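Local structure of beta-alanyl-CoA:ammonia lyase 2 (Clostridium propionicum, 4MTU) at residues L10-K15 / D67-H72; T20-N25 / V63-F68; E39-V44 / Y83-E88; D47-L52 / G120-A125. The protein probably catalyses the reversible removal of ammonia from beta-alanyl-CoA and is a zinc-binding member of the hot dog fold superfamily. One frame throughout, in Å; residues are numbered along the deposited sequence.

Contact 1: L10-K15 / D67-H72; sequences LMMSAK and DFMEYH
L10 pairs with M69, and M12, just past the strand, reaches M69 and Y71; M11 meets F68 on the other face of the sheet from L10. Three backbone bonds join the edges. L10 N donates to M69 O at 3.0 Å, and L10 O accepts from M69 N. M12 N then reaches D67 O at 2.8 Å, one residue beyond the end of strand 4-11. L10 takes part through its backbone N and O; in one of its two conformers CD1 also comes near the edge of the Y71 ring, a touch that remains doubtful. M12 is bent at chi2 and chi3. Its CE meets Y71 OH tip to tip at 3.3 Å, while its CG lies 4.0 Å from M69 CG. M11 turns the other way, with CG anti to the backbone N (chi1 -168°). That CG sits over one face of F68, 3.6 Å from the ring centroid. SD lies obliquely to the same ring, 3.4 Å from F68 CZ, a Met-aromatic contact. R28 and Q32 of helix 27-45 touch the L10 side. The pairing of antiparallel strands beside this long helix belongs to the hot dog fold.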
# COMPACT_ATOMS: atom_id res chain seq x y z
N LEU A 10 10.78 6.12 12.55
CA LEU A 10 9.62 5.26 12.36
C LEU A 10 10.10 3.79 12.41
O LEU A 10 11.27 3.53 12.60
CB LEU A 10 8.84 5.67 11.10
CG LEU A 10 9.70 5.85 9.85
CD1 LEU A 10 10.26 4.56 9.31
CD2 LEU A 10 8.78 6.44 8.74
N MET A 11 9.15 2.89 12.24
CA MET A 11 9.40 1.44 12.25
C MET A 11 9.26 0.88 10.85
O MET A 11 8.36 1.28 10.10
CB MET A 11 8.37 0.75 13.18
CG MET A 11 8.72 -0.69 13.48
SD MET A 11 7.41 -1.52 14.44
CE MET A 11 6.34 -2.03 13.12
N MET A 12 10.12 -0.09 10.51
CA MET A 12 9.89 -0.96 9.37
C MET A 12 8.88 -2.04 9.73
O MET A 12 9.17 -2.86 10.62
CB MET A 12 11.20 -1.62 8.93
CG MET A 12 12.31 -0.66 8.49
SD MET A 12 11.98 0.27 7.00
CE MET A 12 11.27 1.81 7.62
N SER A 13 7.72 -1.99 9.14
CA SER A 13 6.74 -3.03 9.37
C SER A 13 6.87 -4.10 8.32
O SER A 13 7.68 -4.01 7.38
CB SER A 13 5.30 -2.48 9.40
OG SER A 13 4.88 -2.25 8.10
N ALA A 14 6.03 -5.14 8.44
CA ALA A 14 6.01 -6.18 7.40
C ALA A 14 5.69 -5.57 6.03
O ALA A 14 6.12 -6.12 5.01
CB ALA A 14 4.98 -7.25 7.78
N LYS A 15 4.98 -4.48 5.96
CA LYS A 15 4.65 -3.78 4.75
C LYS A 15 5.85 -3.15 4.05
O LYS A 15 5.78 -2.84 2.87
CB LYS A 15 3.60 -2.69 5.03
CG LYS A 15 2.32 -3.25 5.67
CD LYS A 15 1.47 -2.12 6.23
CE LYS A 15 0.17 -2.60 6.81
NZ LYS A 15 0.40 -3.34 8.04
N ASP A 67 12.95 -3.45 12.24
CA ASP A 67 13.96 -2.43 12.55
C ASP A 67 13.26 -1.10 12.79
O ASP A 67 12.35 -0.68 12.06
CB ASP A 67 14.94 -2.27 11.40
CG ASP A 67 15.91 -3.43 11.27
OD1 ASP A 67 15.99 -4.30 12.18
OD2 ASP A 67 16.69 -3.42 10.24
N PHE A 68 13.74 -0.37 13.79
CA PHE A 68 13.37 1.04 14.03
C PHE A 68 14.48 1.88 13.46
O PHE A 68 15.66 1.63 13.74
CB PHE A 68 13.11 1.29 15.49
CG PHE A 68 11.82 0.68 16.00
CD1 PHE A 68 11.76 -0.66 16.37
CD2 PHE A 68 10.66 1.44 16.08
CE1 PHE A 68 10.57 -1.20 16.84
CE2 PHE A 68 9.49 0.91 16.55
CZ PHE A 68 9.44 -0.42 16.95
N MET A 69 14.09 2.89 12.66
CA MET A 69 15.01 3.63 11.83
C MET A 69 14.83 5.13 12.03
O MET A 69 13.71 5.63 12.13
CB MET A 69 14.73 3.31 10.36
CG MET A 69 15.04 1.88 9.93
SD MET A 69 16.77 1.41 9.99
CE MET A 69 17.36 2.44 8.63
N GLU A 70 15.95 5.82 12.00
CA GLU A 70 15.99 7.27 11.98
C GLU A 70 16.65 7.75 10.69
O GLU A 70 17.58 7.12 10.14
CB GLU A 70 16.75 7.86 13.11
CG GLU A 70 16.13 7.69 14.37
CD GLU A 70 16.53 8.68 15.46
OE1 GLU A 70 15.80 8.79 16.42
OE2 GLU A 70 17.63 9.31 15.37
N TYR A 71 16.17 8.87 10.18
CA TYR A 71 16.61 9.43 8.92
C TYR A 71 16.89 10.91 9.21
O TYR A 71 15.97 11.63 9.54
CB TYR A 71 15.59 9.26 7.82
CG TYR A 71 15.14 7.83 7.67
CD1 TYR A 71 15.72 7.00 6.72
CD2 TYR A 71 14.15 7.30 8.45
CE1 TYR A 71 15.31 5.68 6.57
CE2 TYR A 71 13.73 5.97 8.31
CZ TYR A 71 14.31 5.17 7.37
OH TYR A 71 13.86 3.88 7.27
N HIS A 72 18.15 11.28 9.11
CA HIS A 72 18.58 12.65 9.42
C HIS A 72 18.89 13.39 8.12
O HIS A 72 19.43 12.82 7.16
CB HIS A 72 19.87 12.61 10.26
CG HIS A 72 19.71 11.91 11.57
ND1 HIS A 72 20.67 12.05 12.53
CD2 HIS A 72 18.78 11.08 12.03
CE1 HIS A 72 20.26 11.32 13.59
NE2 HIS A 72 19.12 10.71 13.29

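Contact 2: T20-N25 / V63-F68; sequences TGNLVN and VYVGDF
L23 and V24 lie against V63 and Y64, and N22 against V65, where two loops cross and their backbones bridge. Two backbone bonds hold them. V65 N donates to N22 O at 3.0 Å, and V24 N donates to V63 O at 2.8 Å. L23 and Y64 thus face each other in a single bridge. L23 CD1 lies over one face of the Y64 ring, 4.2 Å from its centroid. The carbonyl oxygens of G21 and N22 lie at the ring edge, near its plane. V24 CB packs on V63 CG1 at 4.0 Å, and V65 CG2 touches N22 OD1 at 3.7 Å. V65 CG2 is anti to its own carbonyl carbon, on the side where N22 lies.

A water extends the pairing: it donates to V24 O and accepts from V63 N. Behind the first shell, a type II turn runs from Y64 to D67, closed by D67 N to Y64 O at 3.0 Å. D67 OD2 takes Y64 N from above the carboxylate plane at 2.8 Å and also forms a salt bridge with K91. L50 of the fifth subunit packs on L23.

The chemistry is mostly backbone to backbone, with a few apolar contacts: V24 on V63 and L23 on the Y64 ring. D67 helps hold the turn through its N and its OD2, and its negative charge is probably balanced by K91.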
# COMPACT_ATOMS: atom_id res chain seq x y z
N THR A 20 12.54 -11.23 -0.57
CA THR A 20 12.36 -12.33 0.32
C THR A 20 13.25 -12.19 1.55
O THR A 20 14.17 -11.37 1.62
CB THR A 20 12.73 -13.66 -0.46
OG1 THR A 20 13.93 -13.49 -1.19
CG2 THR A 20 11.62 -14.00 -1.46
N GLY A 21 12.91 -12.94 2.59
CA GLY A 21 13.69 -12.94 3.82
C GLY A 21 13.47 -11.70 4.70
O GLY A 21 14.29 -11.37 5.55
N ASN A 22 12.31 -11.04 4.53
CA ASN A 22 11.98 -9.86 5.35
C ASN A 22 12.95 -8.71 5.17
O ASN A 22 13.07 -7.84 6.03
CB ASN A 22 11.83 -10.22 6.82
CG ASN A 22 10.59 -11.07 6.97
OD1 ASN A 22 9.48 -10.63 6.67
ND2 ASN A 22 10.79 -12.38 7.26
N LEU A 23 13.61 -8.64 4.00
CA LEU A 23 14.60 -7.64 3.70
C LEU A 23 13.94 -6.43 3.05
O LEU A 23 13.19 -6.54 2.06
CB LEU A 23 15.64 -8.25 2.76
CG LEU A 23 16.79 -7.35 2.38
CD1 LEU A 23 17.67 -7.00 3.58
CD2 LEU A 23 17.65 -8.06 1.34
N VAL A 24 14.21 -5.25 3.61
CA VAL A 24 13.74 -3.99 3.07
C VAL A 24 14.71 -3.54 1.99
O VAL A 24 15.93 -3.78 2.06
CB VAL A 24 13.62 -2.94 4.19
CG1 VAL A 24 13.09 -1.63 3.69
CG2 VAL A 24 12.74 -3.49 5.33
N ASN A 25 14.18 -2.91 0.93
CA ASN A 25 14.99 -2.38 -0.15
C ASN A 25 15.65 -1.05 0.24
O ASN A 25 15.12 -0.24 1.01
CB ASN A 25 14.15 -2.22 -1.41
CG ASN A 25 12.90 -1.40 -1.29
OD1 ASN A 25 12.31 -1.30 -0.21
ND2 ASN A 25 12.40 -0.90 -2.41
N VAL A 63 18.61 -3.66 6.16
CA VAL A 63 17.46 -3.27 6.97
C VAL A 63 16.38 -4.34 6.79
O VAL A 63 16.11 -4.75 5.67
CB VAL A 63 16.96 -1.87 6.50
CG1 VAL A 63 15.70 -1.50 7.25
CG2 VAL A 63 18.03 -0.82 6.69
N TYR A 64 15.80 -4.71 7.93
CA TYR A 64 14.77 -5.77 7.98
C TYR A 64 13.50 -5.29 8.62
O TYR A 64 13.48 -4.31 9.40
CB TYR A 64 15.31 -6.94 8.79
CG TYR A 64 16.50 -7.64 8.16
CD1 TYR A 64 16.31 -8.62 7.22
CD2 TYR A 64 17.78 -7.27 8.53
CE1 TYR A 64 17.42 -9.24 6.62
CE2 TYR A 64 18.88 -7.85 7.98
CZ TYR A 64 18.67 -8.83 7.04
OH TYR A 64 19.79 -9.47 6.46
N VAL A 65 12.42 -6.01 8.37
CA VAL A 65 11.16 -5.87 9.12
C VAL A 65 11.51 -5.88 10.60
O VAL A 65 12.29 -6.72 11.08
CB VAL A 65 10.21 -7.02 8.77
CG1 VAL A 65 8.96 -6.98 9.64
CG2 VAL A 65 9.84 -6.96 7.29
N GLY A 66 10.88 -4.95 11.35
CA GLY A 66 11.05 -4.83 12.78
C GLY A 66 12.19 -3.95 13.20
O GLY A 66 12.40 -3.68 14.38
N ASP A 67 12.95 -3.45 12.24
CA ASP A 67 13.96 -2.43 12.55
C ASP A 67 13.26 -1.10 12.79
O ASP A 67 12.35 -0.68 12.06
CB ASP A 67 14.94 -2.27 11.40
CG ASP A 67 15.91 -3.43 11.27
OD1 ASP A 67 15.99 -4.30 12.18
OD2 ASP A 67 16.69 -3.42 10.24
N PHE A 68 13.74 -0.37 13.79
CA PHE A 68 13.37 1.04 14.03
C PHE A 68 14.48 1.88 13.46
O PHE A 68 15.66 1.63 13.74
CB PHE A 68 13.11 1.29 15.49
CG PHE A 68 11.82 0.68 16.00
CD1 PHE A 68 11.76 -0.66 16.37
CD2 PHE A 68 10.66 1.44 16.08
CE1 PHE A 68 10.57 -1.20 16.84
CE2 PHE A 68 9.49 0.91 16.55
CZ PHE A 68 9.44 -0.42 16.95
O HOH W 1 18.40 -3.42 3.27

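Contact 3: E39-V44 / Y83-E88; sequences ELMVYV and YTCKFE
The Y83 ring has M41 SD over one face, 3.8 Å from its centroid. SD is offset toward the rim and lies 3.5 Å from Y83 CG. This is a Met-aromatic contact. V44 CG1 approaches the ring obliquely and comes within 3.7 Å of Y83 CE2. The Y43 ring, on the helix, has E39 O over one face, and its OH donates to E39 OE2 at 2.6 Å.

M41 reaches Y83 because its chain is bent twice: chi2 is -58° and chi3 is 98°. The second bend puts CE beside Y83 CB at 3.7 Å. The same methyl also meets C85 SG at 4.1 Å, and L40 CD1 touches that sulfur as well. C85 SG thus touches two helix side chains. No hydrogen bond crosses the contact, which is apolar and buried. The polar end of Y83 looks elsewhere: its OH is hydrogen-bonded to D45 OD1. D45 and H142 bind the zinc ion, about 5 Å from the Y83 side chain at the nearest atoms, so Y83 is a second-shell residue that probably helps to position D45.

The axes of segments 39-44 and 83-88 approach to 10.8 Å, at 134°, as the central helix of a hot dog fold lies on its sheet. I75 of strand 68-78 and L122 of strand 106-123, the two strands flanking strand 82-95, touch M41, and V6 of strand 4-11 touches L40.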
# COMPACT_ATOMS: atom_id res chain seq x y z
N GLU A 39 10.80 18.55 4.08
CA GLU A 39 10.60 19.28 5.32
C GLU A 39 11.61 20.43 5.42
O GLU A 39 11.27 21.57 5.81
CB GLU A 39 10.72 18.33 6.52
CG GLU A 39 10.16 18.94 7.78
CD GLU A 39 10.12 18.02 8.99
OE1 GLU A 39 10.17 16.81 8.84
OE2 GLU A 39 9.98 18.57 10.12
N LEU A 40 12.88 20.17 5.10
CA LEU A 40 13.90 21.20 5.09
C LEU A 40 13.53 22.38 4.14
O LEU A 40 13.77 23.53 4.49
CB LEU A 40 15.25 20.63 4.68
CG LEU A 40 15.91 19.65 5.66
CD1 LEU A 40 17.05 18.92 5.00
CD2 LEU A 40 16.41 20.39 6.88
N MET A 41 12.98 22.05 2.99
CA MET A 41 12.63 23.08 2.03
C MET A 41 11.44 23.90 2.51
O MET A 41 11.39 25.14 2.29
CB MET A 41 12.39 22.44 0.65
CG MET A 41 13.63 21.85 0.04
SD MET A 41 15.01 23.00 -0.18
CE MET A 41 16.01 22.66 1.26
N VAL A 42 10.48 23.26 3.13
CA VAL A 42 9.37 23.99 3.74
C VAL A 42 9.92 25.02 4.72
O VAL A 42 9.50 26.19 4.75
CB VAL A 42 8.38 23.01 4.43
CG1 VAL A 42 7.34 23.80 5.24
CG2 VAL A 42 7.72 22.11 3.38
N TYR A 43 10.85 24.58 5.55
CA TYR A 43 11.40 25.48 6.57
C TYR A 43 12.28 26.61 6.02
O TYR A 43 12.25 27.72 6.54
CB TYR A 43 12.18 24.68 7.62
CG TYR A 43 11.35 23.72 8.42
CD1 TYR A 43 9.98 23.85 8.59
CD2 TYR A 43 11.95 22.61 9.03
CE1 TYR A 43 9.23 22.95 9.31
CE2 TYR A 43 11.19 21.73 9.75
CZ TYR A 43 9.85 21.87 9.91
OH TYR A 43 9.09 20.96 10.60
N VAL A 44 13.06 26.32 4.99
CA VAL A 44 14.01 27.33 4.50
C VAL A 44 13.34 28.34 3.58
O VAL A 44 13.77 29.51 3.53
CB VAL A 44 15.26 26.68 3.84
CG1 VAL A 44 14.98 26.18 2.46
CG2 VAL A 44 16.41 27.69 3.90
N TYR A 83 19.54 23.81 -3.34
CA TYR A 83 19.89 23.64 -1.95
C TYR A 83 20.59 22.28 -1.80
O TYR A 83 20.01 21.25 -2.19
CB TYR A 83 18.64 23.69 -1.07
CG TYR A 83 17.77 24.88 -1.25
CD1 TYR A 83 16.93 25.02 -2.34
CD2 TYR A 83 17.75 25.91 -0.30
CE1 TYR A 83 16.12 26.11 -2.53
CE2 TYR A 83 16.93 27.02 -0.52
CZ TYR A 83 16.12 27.12 -1.60
OH TYR A 83 15.29 28.21 -1.81
N THR A 84 21.81 22.30 -1.30
CA THR A 84 22.57 21.05 -1.14
C THR A 84 22.37 20.58 0.27
O THR A 84 22.64 21.31 1.20
CB THR A 84 24.07 21.31 -1.42
OG1 THR A 84 24.18 21.89 -2.72
CG2 THR A 84 24.84 19.99 -1.30
N CYS A 85 21.94 19.30 0.40
CA CYS A 85 21.60 18.71 1.65
C CYS A 85 22.40 17.41 1.86
O CYS A 85 22.77 16.74 0.90
CB CYS A 85 20.10 18.42 1.73
SG CYS A 85 19.06 19.87 1.60
N LYS A 86 22.62 17.08 3.12
CA LYS A 86 23.24 15.80 3.53
C LYS A 86 22.24 15.00 4.28
O LYS A 86 21.42 15.53 5.03
CB LYS A 86 24.49 16.03 4.35
CG LYS A 86 25.59 16.74 3.52
CD LYS A 86 26.87 15.92 3.47
N PHE A 87 22.35 13.66 4.11
CA PHE A 87 21.38 12.74 4.69
C PHE A 87 22.13 11.54 5.31
O PHE A 87 23.19 11.10 4.84
CB PHE A 87 20.44 12.19 3.63
CG PHE A 87 19.64 13.27 2.92
CD1 PHE A 87 18.47 13.75 3.48
CD2 PHE A 87 20.07 13.82 1.73
CE1 PHE A 87 17.73 14.74 2.86
CE2 PHE A 87 19.34 14.81 1.11
CZ PHE A 87 18.15 15.26 1.68
N GLU A 88 21.54 10.98 6.34
CA GLU A 88 21.99 9.77 7.00
C GLU A 88 20.78 8.90 7.38
O GLU A 88 19.66 9.40 7.55
CB GLU A 88 22.77 10.06 8.28
CG GLU A 88 23.97 10.93 8.11
CD GLU A 88 24.63 11.35 9.42
OE1 GLU A 88 23.98 11.28 10.49
OE2 GLU A 88 25.82 11.76 9.33

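Contact 4: D47-L52 / G120-A125; sequences DISLFL and GSLFIA
F51 and L122 meet with L122 CG anti to its carbonyl carbon (chi1 -58°), which brings it to the F51 ring. L122 CG lies over one face of that ring, 4.0 Å from the centroid and offset toward the rim. L122 CD2 comes closer at the rim, 3.4 Å from F51 CD1. F123 CG is anti to its backbone N (chi1 174°), and the ring leads away from strand 50-59. F123 CB is what meets L52, with L52 CG 3.6 Å from it.

The backbones pair as antiparallel strands. L50 N donates to F123 O at 3.0 Å, F123 N donates to L50 O at 2.8 Å, and L52 N donates to S121 O at 2.9 Å. Strand 50-59 is one of the two outermost strands of the hot dog sheet within the chain, and the next element after the central helix. G120 CA lies obliquely to the F51 ring, 4.3 Å from F51 CE2.

Ahead of the strand, D47 OD1 accepts S49 N in an Asx turn, at 2.9 Å. The side chains of D47 and I124 slide past each other in opposite directions, D47 CB near I124 CG2. D47 OD2 is hydrogen-bonded to T104 of the third subunit. Y54 stacks on the F51 ring, and F59 of the fifth subunit packs on F51 too. The side chain of I124 touches D45, a zinc ligand.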
# COMPACT_ATOMS: atom_id res chain seq x y z
N ASP A 47 8.15 26.18 0.51
CA ASP A 47 7.66 25.46 -0.66
C ASP A 47 8.09 23.99 -0.53
O ASP A 47 9.17 23.74 0.01
CB ASP A 47 8.22 26.08 -1.93
CG ASP A 47 7.52 25.59 -3.18
OD1 ASP A 47 7.93 24.54 -3.74
OD2 ASP A 47 6.54 26.24 -3.62
N ILE A 48 7.29 23.09 -1.02
CA ILE A 48 7.66 21.67 -0.90
C ILE A 48 8.84 21.30 -1.80
O ILE A 48 9.49 20.29 -1.51
CB ILE A 48 6.49 20.72 -1.17
CG1 ILE A 48 5.85 20.92 -2.57
CG2 ILE A 48 5.48 20.83 -0.04
CD1 ILE A 48 4.91 19.78 -2.97
N SER A 49 9.17 22.10 -2.81
CA SER A 49 10.34 21.94 -3.67
C SER A 49 10.17 20.78 -4.64
O SER A 49 9.16 20.06 -4.64
CB SER A 49 11.65 21.81 -2.87
OG SER A 49 12.02 20.49 -2.54
N LEU A 50 11.21 20.64 -5.47
CA LEU A 50 11.36 19.54 -6.42
C LEU A 50 12.74 18.93 -6.09
O LEU A 50 13.75 19.64 -5.91
CB LEU A 50 11.27 20.02 -7.84
CG LEU A 50 9.89 20.66 -8.24
CD1 LEU A 50 10.03 21.39 -9.58
CD2 LEU A 50 8.75 19.65 -8.20
N PHE A 51 12.83 17.61 -6.03
CA PHE A 51 14.11 16.95 -5.77
C PHE A 51 14.92 16.81 -7.09
O PHE A 51 14.43 16.25 -8.07
CB PHE A 51 13.80 15.60 -5.09
CG PHE A 51 14.90 15.20 -4.11
CD1 PHE A 51 14.55 15.23 -2.72
CD2 PHE A 51 16.15 14.80 -4.47
CE1 PHE A 51 15.54 14.90 -1.79
CE2 PHE A 51 17.14 14.51 -3.58
CZ PHE A 51 16.81 14.57 -2.25
N LEU A 52 16.12 17.38 -7.21
CA LEU A 52 16.95 17.39 -8.39
C LEU A 52 17.77 16.13 -8.62
O LEU A 52 18.00 15.69 -9.73
CB LEU A 52 17.98 18.55 -8.39
CG LEU A 52 17.30 19.95 -8.49
CD1 LEU A 52 18.38 21.00 -8.31
CD2 LEU A 52 16.62 20.11 -9.83
N GLY A 120 22.26 15.23 -1.50
CA GLY A 120 21.21 15.49 -2.46
C GLY A 120 21.01 16.95 -2.70
O GLY A 120 21.53 17.80 -1.95
N SER A 121 20.32 17.26 -3.75
CA SER A 121 19.98 18.64 -4.04
C SER A 121 18.53 18.80 -4.40
O SER A 121 17.95 17.94 -5.09
CB SER A 121 20.84 18.97 -5.25
OG SER A 121 22.15 19.23 -4.79
N LEU A 122 17.95 19.85 -3.89
CA LEU A 122 16.57 20.20 -4.06
C LEU A 122 16.49 21.62 -4.70
O LEU A 122 17.43 22.38 -4.64
CB LEU A 122 15.71 20.14 -2.81
CG LEU A 122 15.69 18.74 -2.15
CD1 LEU A 122 16.78 18.62 -1.14
CD2 LEU A 122 14.34 18.44 -1.52
N PHE A 123 15.35 21.88 -5.33
CA PHE A 123 15.17 23.11 -6.12
C PHE A 123 13.85 23.77 -5.76
O PHE A 123 12.82 23.14 -5.65
CB PHE A 123 15.11 22.71 -7.61
CG PHE A 123 14.81 23.81 -8.58
CD1 PHE A 123 15.83 24.59 -9.08
CD2 PHE A 123 13.51 24.04 -9.00
CE1 PHE A 123 15.52 25.59 -9.98
CE2 PHE A 123 13.23 25.02 -9.88
CZ PHE A 123 14.24 25.77 -10.36
N ILE A 124 13.95 25.11 -5.58
CA ILE A 124 12.73 25.93 -5.49
C ILE A 124 12.93 27.08 -6.49
O ILE A 124 13.87 27.85 -6.33
CB ILE A 124 12.42 26.47 -4.11
CG1 ILE A 124 12.37 25.39 -3.05
CG2 ILE A 124 11.12 27.30 -4.16
CD1 ILE A 124 12.35 25.91 -1.63
N ALA A 125 12.06 27.21 -7.48
CA ALA A 125 12.17 28.31 -8.45
C ALA A 125 12.11 29.64 -7.68
O ALA A 125 11.39 29.77 -6.69
CB ALA A 125 11.06 28.25 -9.47

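Contacts 1 and 2 share D67 and F68 and lie on one side of the chain's centre, with their own centres about 9 Å apart. M12 O and G66 N, 2.8 Å apart, probably hydrogen-bond between them. Contacts 3 and 4 lie on the opposite side, their centres also about 9 Å apart. There Y83 N to L122 O, 2.9 Å, probably pairs the two strands, and M41 CB packs on D47 O. Contact 1 reaches contact 3 across the sheet by a probable bond from H72 N to E88 O at 2.9 Å. The zinc site belongs with contacts 3 and 4: the I124 side chain comes within about 7 Å of the ion at the nearest atoms. Contacts 2 and 4 both touch the fifth subunit.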